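Local coordinates for protein branched-chain phosphotransacylase (Enterococcus faecalis, PDB 1YCO) that probably transfers branched-chain acyl groups between coenzyme A and phosphate, at residues Ser101-Val106 and Glu135-Val140; Ala120-Pro125 and Ile131-Asn136. All blocks are in the same frame, centred on the assembly; numbering follows the deposited sequence.

Contact 1. Residues Ser101-Val106 and Glu135-Val140; sequences SHVAMV and ENAKEV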
ATOM      1  N   SER A 101       7.180 -13.165 -13.014  1.00 32.34           N
ATOM      2  CA  SER A 101       6.870 -12.128 -12.059  1.00 32.97           C
ATOM      3  C   SER A 101       6.045 -11.064 -12.770  1.00 31.00           C
ATOM      4  O   SER A 101       5.870 -11.112 -13.986  1.00 30.55           O
ATOM      5  CB  SER A 101       8.160 -11.496 -11.495  1.00 34.83           C
ATOM      6  OG  SER A 101       8.914 -10.810 -12.494  1.00 35.60           O
ATOM      7  N   HIS A 102       5.526 -10.111 -12.014  1.00 30.02           N
ATOM      8  CA  HIS A 102       4.780  -9.045 -12.633  1.00 30.10           C
ATOM      9  C   HIS A 102       5.545  -7.785 -12.313  1.00 29.03           C
ATOM     10  O   HIS A 102       6.054  -7.602 -11.201  1.00 28.52           O
ATOM     11  CB  HIS A 102       3.358  -8.971 -12.093  1.00 32.26           C
ATOM     12  CG  HIS A 102       2.529  -7.893 -12.722  1.00 34.95           C
ATOM     13  ND1 HIS A 102       2.709  -6.557 -12.436  1.00 34.60           N
ATOM     14  CD2 HIS A 102       1.531  -7.953 -13.636  1.00 36.17           C
ATOM     15  CE1 HIS A 102       1.858  -5.837 -13.148  1.00 37.51           C
ATOM     16  NE2 HIS A 102       1.132  -6.660 -13.884  1.00 38.67           N
ATOM     17  N   VAL A 103       5.650  -6.934 -13.319  1.00 27.49           N
ATOM     18  CA  VAL A 103       6.353  -5.675 -13.192  1.00 29.42           C
ATOM     19  C   VAL A 103       5.478  -4.569 -13.767  1.00 30.11           C
ATOM     20  O   VAL A 103       4.910  -4.708 -14.846  1.00 30.87           O
ATOM     21  CB  VAL A 103       7.691  -5.693 -13.971  1.00 29.20           C
ATOM     22  CG1 VAL A 103       8.296  -4.287 -14.026  1.00 28.02           C
ATOM     23  CG2 VAL A 103       8.664  -6.660 -13.312  1.00 27.26           C
ATOM     24  N   ALA A 104       5.397  -3.464 -13.038  1.00 29.92           N
ATOM     25  CA  ALA A 104       4.603  -2.328 -13.455  1.00 28.95           C
ATOM     26  C   ALA A 104       5.474  -1.092 -13.592  1.00 29.58           C
ATOM     27  O   ALA A 104       6.476  -0.930 -12.882  1.00 27.57           O
ATOM     28  CB  ALA A 104       3.488  -2.057 -12.438  1.00 24.12           C
ATOM     29  N   MET A 105       5.091  -0.219 -14.520  1.00 31.12           N
ATOM     30  CA  MET A 105       5.801   1.042 -14.706  1.00 32.32           C
ATOM     31  C   MET A 105       4.868   2.122 -14.174  1.00 28.54           C
ATOM     32  O   MET A 105       3.699   2.187 -14.551  1.00 28.72           O
ATOM     33  CB  MET A 105       6.128   1.305 -16.183  1.00 36.94           C
ATOM     34  CG  MET A 105       6.733   2.700 -16.393  1.00 42.17           C
ATOM     35  SD  MET A 105       8.116   2.793 -17.537  1.00 51.59           S
ATOM     36  CE  MET A 105       7.313   3.421 -19.020  1.00 45.44           C
ATOM     37  N   VAL A 106       5.396   2.955 -13.290  1.00 27.68           N
ATOM     38  CA  VAL A 106       4.629   4.033 -12.668  1.00 28.81           C
ATOM     39  C   VAL A 106       5.157   5.431 -13.022  1.00 29.66           C
ATOM     40  O   VAL A 106       6.347   5.707 -12.895  1.00 27.16           O
ATOM     41  CB  VAL A 106       4.652   3.906 -11.126  1.00 26.75           C
ATOM     42  CG1 VAL A 106       3.680   4.887 -10.502  1.00 26.97           C
ATOM     43  CG2 VAL A 106       4.322   2.479 -10.709  1.00 28.13           C
ATOM     44  N   GLU A 135      16.024  -9.716 -10.236  1.00 36.02           N
ATOM     45  CA  GLU A 135      16.651  -9.975 -11.521  1.00 36.46           C
ATOM     46  C   GLU A 135      15.715  -9.638 -12.689  1.00 34.55           C
ATOM     47  O   GLU A 135      16.106  -8.921 -13.609  1.00 33.61           O
ATOM     48  CB  GLU A 135      17.083 -11.437 -11.594  1.00 40.41           C
ATOM     49  CG  GLU A 135      18.059 -11.819 -10.504  1.00 45.09           C
ATOM     50  CD  GLU A 135      19.406 -11.145 -10.665  1.00 50.89           C
ATOM     51  OE1 GLU A 135      19.444  -9.911 -10.867  1.00 54.00           O
ATOM     52  OE2 GLU A 135      20.435 -11.854 -10.584  1.00 55.19           O
ATOM     53  N   ASN A 136      14.485 -10.150 -12.650  1.00 31.70           N
ATOM     54  CA  ASN A 136      13.496  -9.879 -13.698  1.00 32.53           C
ATOM     55  C   ASN A 136      13.283  -8.359 -13.903  1.00 33.38           C
ATOM     56  O   ASN A 136      13.336  -7.868 -15.047  1.00 32.45           O
ATOM     57  CB  ASN A 136      12.149 -10.561 -13.363  1.00 33.47           C
ATOM     58  CG  ASN A 136      12.106 -12.058 -13.749  1.00 35.82           C
ATOM     59  OD1 ASN A 136      13.143 -12.699 -13.967  1.00 38.10           O
ATOM     60  ND2 ASN A 136      10.897 -12.616 -13.812  1.00 34.28           N
ATOM     61  N   ALA A 137      13.052  -7.624 -12.808  1.00 33.16           N
ATOM     62  CA  ALA A 137      12.846  -6.172 -12.870  1.00 34.45           C
ATOM     63  C   ALA A 137      14.126  -5.446 -13.281  1.00 35.16           C
ATOM     64  O   ALA A 137      14.073  -4.434 -13.985  1.00 35.58           O
ATOM     65  CB  ALA A 137      12.340  -5.636 -11.531  1.00 31.71           C
ATOM     66  N   LYS A 138      15.272  -5.970 -12.857  1.00 36.70           N
ATOM     67  CA  LYS A 138      16.547  -5.365 -13.230  1.00 39.27           C
ATOM     68  C   LYS A 138      16.736  -5.480 -14.735  1.00 39.49           C
ATOM     69  O   LYS A 138      17.254  -4.564 -15.369  1.00 40.67           O
ATOM     70  CB  LYS A 138      17.727  -6.060 -12.548  1.00 38.99           C
ATOM     71  CG  LYS A 138      19.080  -5.490 -12.989  1.00 44.80           C
ATOM     72  CD  LYS A 138      20.264  -6.432 -12.725  1.00 48.05           C
ATOM     73  CE  LYS A 138      20.229  -7.645 -13.648  1.00 50.14           C
ATOM     74  NZ  LYS A 138      21.305  -8.647 -13.385  1.00 51.28           N
ATOM     75  N   GLU A 139      16.322  -6.607 -15.303  1.00 39.83           N
ATOM     76  CA  GLU A 139      16.472  -6.817 -16.737  1.00 42.14           C
ATOM     77  C   GLU A 139      15.539  -5.919 -17.538  1.00 40.35           C
ATOM     78  O   GLU A 139      15.928  -5.381 -18.577  1.00 40.14           O
ATOM     79  CB  GLU A 139      16.229  -8.286 -17.082  1.00 44.62           C
ATOM     80  CG  GLU A 139      17.175  -9.221 -16.340  1.00 50.87           C
ATOM     81  CD  GLU A 139      16.973 -10.683 -16.692  1.00 55.66           C
ATOM     82  OE1 GLU A 139      15.805 -11.113 -16.850  1.00 58.15           O
ATOM     83  OE2 GLU A 139      17.987 -11.410 -16.791  1.00 59.08           O
ATOM     84  N   VAL A 140      14.313  -5.755 -17.055  1.00 37.23           N
ATOM     85  CA  VAL A 140      13.357  -4.893 -17.737  1.00 35.91           C
ATOM     86  C   VAL A 140      13.914  -3.469 -17.815  1.00 37.41           C
ATOM     87  O   VAL A 140      13.879  -2.845 -18.870  1.00 37.22           O
ATOM     88  CB  VAL A 140      11.997  -4.858 -17.003  1.00 34.53           C
ATOM     89  CG1 VAL A 140      11.096  -3.786 -17.618  1.00 31.59           C
ATOM     90  CG2 VAL A 140      11.328  -6.216 -17.103  1.00 34.07           C
TER

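Contact 2. Residues Ala120-Pro125 and Ile131-Asn136; sequences AMNIAP and IEIVEN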
ATOM      1  N   ALA A 120       0.945  -9.196  -8.335  1.00 38.71           N
ATOM      2  CA  ALA A 120      -0.004 -10.071  -9.034  1.00 39.65           C
ATOM      3  C   ALA A 120       0.402 -11.544  -9.151  1.00 40.72           C
ATOM      4  O   ALA A 120      -0.464 -12.422  -9.173  1.00 43.30           O
ATOM      5  CB  ALA A 120      -0.286  -9.522 -10.436  1.00 40.42           C
ATOM      6  N   MET A 121       1.700 -11.824  -9.224  1.00 41.76           N
ATOM      7  CA  MET A 121       2.166 -13.201  -9.382  1.00 43.10           C
ATOM      8  C   MET A 121       2.573 -13.949  -8.107  1.00 44.04           C
ATOM      9  O   MET A 121       1.901 -14.892  -7.688  1.00 45.54           O
ATOM     10  CB  MET A 121       3.345 -13.259 -10.366  1.00 44.63           C
ATOM     11  CG  MET A 121       3.014 -12.965 -11.827  1.00 48.23           C
ATOM     12  SD  MET A 121       1.872 -14.164 -12.615  1.00 50.11           S
ATOM     13  CE  MET A 121       2.953 -15.562 -12.838  1.00 48.02           C
ATOM     14  N   ASN A 122       3.682 -13.542  -7.502  1.00 40.21           N
ATOM     15  CA  ASN A 122       4.179 -14.207  -6.311  1.00 37.93           C
ATOM     16  C   ASN A 122       3.587 -13.661  -5.022  1.00 37.17           C
ATOM     17  O   ASN A 122       3.903 -12.558  -4.602  1.00 38.54           O
ATOM     18  CB  ASN A 122       5.706 -14.117  -6.318  1.00 36.86           C
ATOM     19  CG  ASN A 122       6.308 -14.711  -7.598  1.00 36.83           C
ATOM     20  OD1 ASN A 122       6.479 -15.925  -7.710  1.00 37.26           O
ATOM     21  ND2 ASN A 122       6.592 -13.857  -8.578  1.00 31.97           N
ATOM     22  N   ILE A 123       2.734 -14.459  -4.390  1.00 36.70           N
ATOM     23  CA  ILE A 123       2.062 -14.061  -3.160  1.00 35.47           C
ATOM     24  C   ILE A 123       2.928 -13.545  -2.021  1.00 34.11           C
ATOM     25  O   ILE A 123       2.734 -12.429  -1.537  1.00 35.40           O
ATOM     26  CB  ILE A 123       1.219 -15.202  -2.608  1.00 36.39           C
ATOM     27  CG1 ILE A 123       0.187 -15.623  -3.655  1.00 37.53           C
ATOM     28  CG2 ILE A 123       0.516 -14.746  -1.297  1.00 37.66           C
ATOM     29  CD1 ILE A 123      -0.581 -16.885  -3.275  1.00 39.83           C
ATOM     30  N   ALA A 124       3.870 -14.364  -1.581  1.00 32.12           N
ATOM     31  CA  ALA A 124       4.732 -13.987  -0.470  1.00 32.02           C
ATOM     32  C   ALA A 124       6.113 -14.591  -0.682  1.00 32.22           C
ATOM     33  O   ALA A 124       6.543 -15.472   0.054  1.00 30.41           O
ATOM     34  CB  ALA A 124       4.129 -14.484   0.838  1.00 30.34           C
ATOM     35  N   PRO A 125       6.832 -14.097  -1.698  1.00 34.61           N
ATOM     36  CA  PRO A 125       8.176 -14.538  -2.083  1.00 34.92           C
ATOM     37  C   PRO A 125       9.159 -14.837  -0.949  1.00 35.04           C
ATOM     38  O   PRO A 125       9.226 -14.110   0.049  1.00 36.86           O
ATOM     39  CB  PRO A 125       8.666 -13.396  -2.966  1.00 36.13           C
ATOM     40  CG  PRO A 125       7.408 -12.870  -3.577  1.00 37.62           C
ATOM     41  CD  PRO A 125       6.461 -12.863  -2.418  1.00 36.32           C
ATOM     42  N   ILE A 131      14.917 -12.791  -4.913  1.00 31.66           N
ATOM     43  CA  ILE A 131      16.146 -12.631  -5.687  1.00 32.46           C
ATOM     44  C   ILE A 131      15.840 -12.662  -7.191  1.00 33.20           C
ATOM     45  O   ILE A 131      16.344 -11.830  -7.943  1.00 33.11           O
ATOM     46  CB  ILE A 131      17.180 -13.733  -5.327  1.00 32.69           C
ATOM     47  CG1 ILE A 131      17.797 -13.420  -3.958  1.00 32.14           C
ATOM     48  CG2 ILE A 131      18.263 -13.827  -6.398  1.00 32.15           C
ATOM     49  CD1 ILE A 131      18.773 -14.465  -3.453  1.00 31.59           C
ATOM     50  N   GLU A 132      14.999 -13.604  -7.614  1.00 33.02           N
ATOM     51  CA  GLU A 132      14.624 -13.708  -9.017  1.00 34.64           C
ATOM     52  C   GLU A 132      13.720 -12.546  -9.444  1.00 33.55           C
ATOM     53  O   GLU A 132      13.773 -12.121 -10.596  1.00 33.89           O
ATOM     54  CB  GLU A 132      13.908 -15.040  -9.295  1.00 38.82           C
ATOM     55  CG  GLU A 132      14.818 -16.280  -9.360  1.00 43.44           C
ATOM     56  CD  GLU A 132      16.035 -16.074 -10.255  1.00 45.16           C
ATOM     57  OE1 GLU A 132      15.873 -15.567 -11.387  1.00 46.65           O
ATOM     58  OE2 GLU A 132      17.154 -16.425  -9.824  1.00 46.16           O
ATOM     59  N   ILE A 133      12.882 -12.053  -8.527  1.00 31.91           N
ATOM     60  CA  ILE A 133      11.990 -10.922  -8.819  1.00 31.25           C
ATOM     61  C   ILE A 133      12.826  -9.682  -9.135  1.00 29.33           C
ATOM     62  O   ILE A 133      12.493  -8.914 -10.036  1.00 24.67           O
ATOM     63  CB  ILE A 133      11.056 -10.603  -7.628  1.00 33.17           C
ATOM     64  CG1 ILE A 133      10.033 -11.723  -7.466  1.00 35.43           C
ATOM     65  CG2 ILE A 133      10.333  -9.283  -7.844  1.00 30.53           C
ATOM     66  CD1 ILE A 133       9.250 -11.635  -6.169  1.00 39.22           C
ATOM     67  N   VAL A 134      13.911  -9.511  -8.389  1.00 28.10           N
ATOM     68  CA  VAL A 134      14.813  -8.392  -8.585  1.00 32.01           C
ATOM     69  C   VAL A 134      15.463  -8.545  -9.965  1.00 34.17           C
ATOM     70  O   VAL A 134      15.423  -7.628 -10.781  1.00 35.05           O
ATOM     71  CB  VAL A 134      15.892  -8.353  -7.471  1.00 31.56           C
ATOM     72  CG1 VAL A 134      16.923  -7.281  -7.763  1.00 32.02           C
ATOM     73  CG2 VAL A 134      15.228  -8.081  -6.125  1.00 31.41           C
ATOM     74  N   GLU A 135      16.024  -9.716 -10.236  1.00 36.02           N
ATOM     75  CA  GLU A 135      16.651  -9.975 -11.521  1.00 36.46           C
ATOM     76  C   GLU A 135      15.715  -9.638 -12.689  1.00 34.55           C
ATOM     77  O   GLU A 135      16.106  -8.921 -13.609  1.00 33.61           O
ATOM     78  CB  GLU A 135      17.083 -11.437 -11.594  1.00 40.41           C
ATOM     79  CG  GLU A 135      18.059 -11.819 -10.504  1.00 45.09           C
ATOM     80  CD  GLU A 135      19.406 -11.145 -10.665  1.00 50.89           C
ATOM     81  OE1 GLU A 135      19.444  -9.911 -10.867  1.00 54.00           O
ATOM     82  OE2 GLU A 135      20.435 -11.854 -10.584  1.00 55.19           O
ATOM     83  N   ASN A 136      14.485 -10.150 -12.650  1.00 31.70           N
ATOM     84  CA  ASN A 136      13.496  -9.879 -13.698  1.00 32.53           C
ATOM     85  C   ASN A 136      13.283  -8.359 -13.903  1.00 33.38           C
ATOM     86  O   ASN A 136      13.336  -7.868 -15.047  1.00 32.45           O
ATOM     87  CB  ASN A 136      12.149 -10.561 -13.363  1.00 33.47           C
ATOM     88  CG  ASN A 136      12.106 -12.058 -13.749  1.00 35.82           C
ATOM     89  OD1 ASN A 136      13.143 -12.699 -13.967  1.00 38.10           O
ATOM     90  ND2 ASN A 136      10.897 -12.616 -13.812  1.00 34.28           N
TER

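Contact 1. Residues Ser101-Val106 and Glu135-Val140
Val103 lays its CG2 methyl against CB of Ala137, 4.2 Å away, an apolar contact between the face of strand 101-107 and one flank of helix 127-143. Two residues back on the same strand face, Ser101 makes the polar half of the contact: Asn136 ND2 donates to Ser101 OG over 3.0 Å, with an N-H...O angle of 154°. The hydroxyl lies 14° from the amide plane of Asn136, close to where an amide N-H points. Ser101 OG also lies 3.4 Å from Asn136 CB. Ser101 reaches this place because OG stands between its own backbone N and carbonyl carbon (chi1 65°). A second acceptor for ND2, the carbonyl of Ile99, helps to fix the rotation of this buried amide. Val140, one turn beyond Asn136, points its CB toward the strand. Helix 127-143 thus packs on one face of a mixed sheet in which strand 101-107 runs antiparallel to both neighbours, strands 113-117 and 238-244, with Val244 under Asn136 and Val140, Thr117 beside Ala137, and Phe268 of helix 259-274 against Val103 and Val140.

Contact 2. Residues Ala120-Pro125 and Ile131-Asn136
Apolar packing joins Pro125 to Ile133, the ring meeting the end of the longer isoleucine branch. Ile133 CD1 lies 3.4 Å from Pro125 CG and 3.7 Å from Pro125 CB, a close approach in which the two side chains cross at about a right angle. CG1 of Ile133 is anti to the carbonyl carbon (chi1 -70°), and with chi2 extended at 169° the branch reaches from the helix to the proline. Segment 120-125 lies in the loop leading into the helix of a beta-alpha-beta crossover (strand 113-117, helix 127-143, strand 150-154), and the chain leaving the sheet folds back over the first turns of the helix it is about to enter. Pro125 stands just ahead of that helix and also touches Leu130.

The loop amide meets the same isoleucine through van der Waals contact. Asn122 and Ile133 point at each other from opposite directions, with Asn122 ND2 4.2 Å from Ile133 CG1, an amide against a methylene. The polar use of that nitrogen is directed to Asp118 OD1 and the carbonyl of Leu100, which hold the amide beside the helix. Ile123, by contrast, hydrogen-bonds through its backbone to Ile221 and packs on Lys163 of the second subunit.

How the contacts relate
Both contacts use helix 127-143, and their helical segments overlap at Glu135 and Asn136; their centres are about 9 Å apart. Along the chain, strand segment 101-106 comes first, then loop segment 120-125, with strand 113-117 between them, and both contacts finish on the helix. Contact 1 sets the middle of the helix against the mixed sheet, whereas contact 2 ties its earlier turns to the loop; the centre of contact 1 lies about 6 Å from that of the chain, that of contact 2 about 11 Å. The two also meet directly: Met121 CG packs 3.7 Å from Ser101 C. The loop leading to the helix therefore also lies against the start of strand 101-107, and it reaches the second subunit as well.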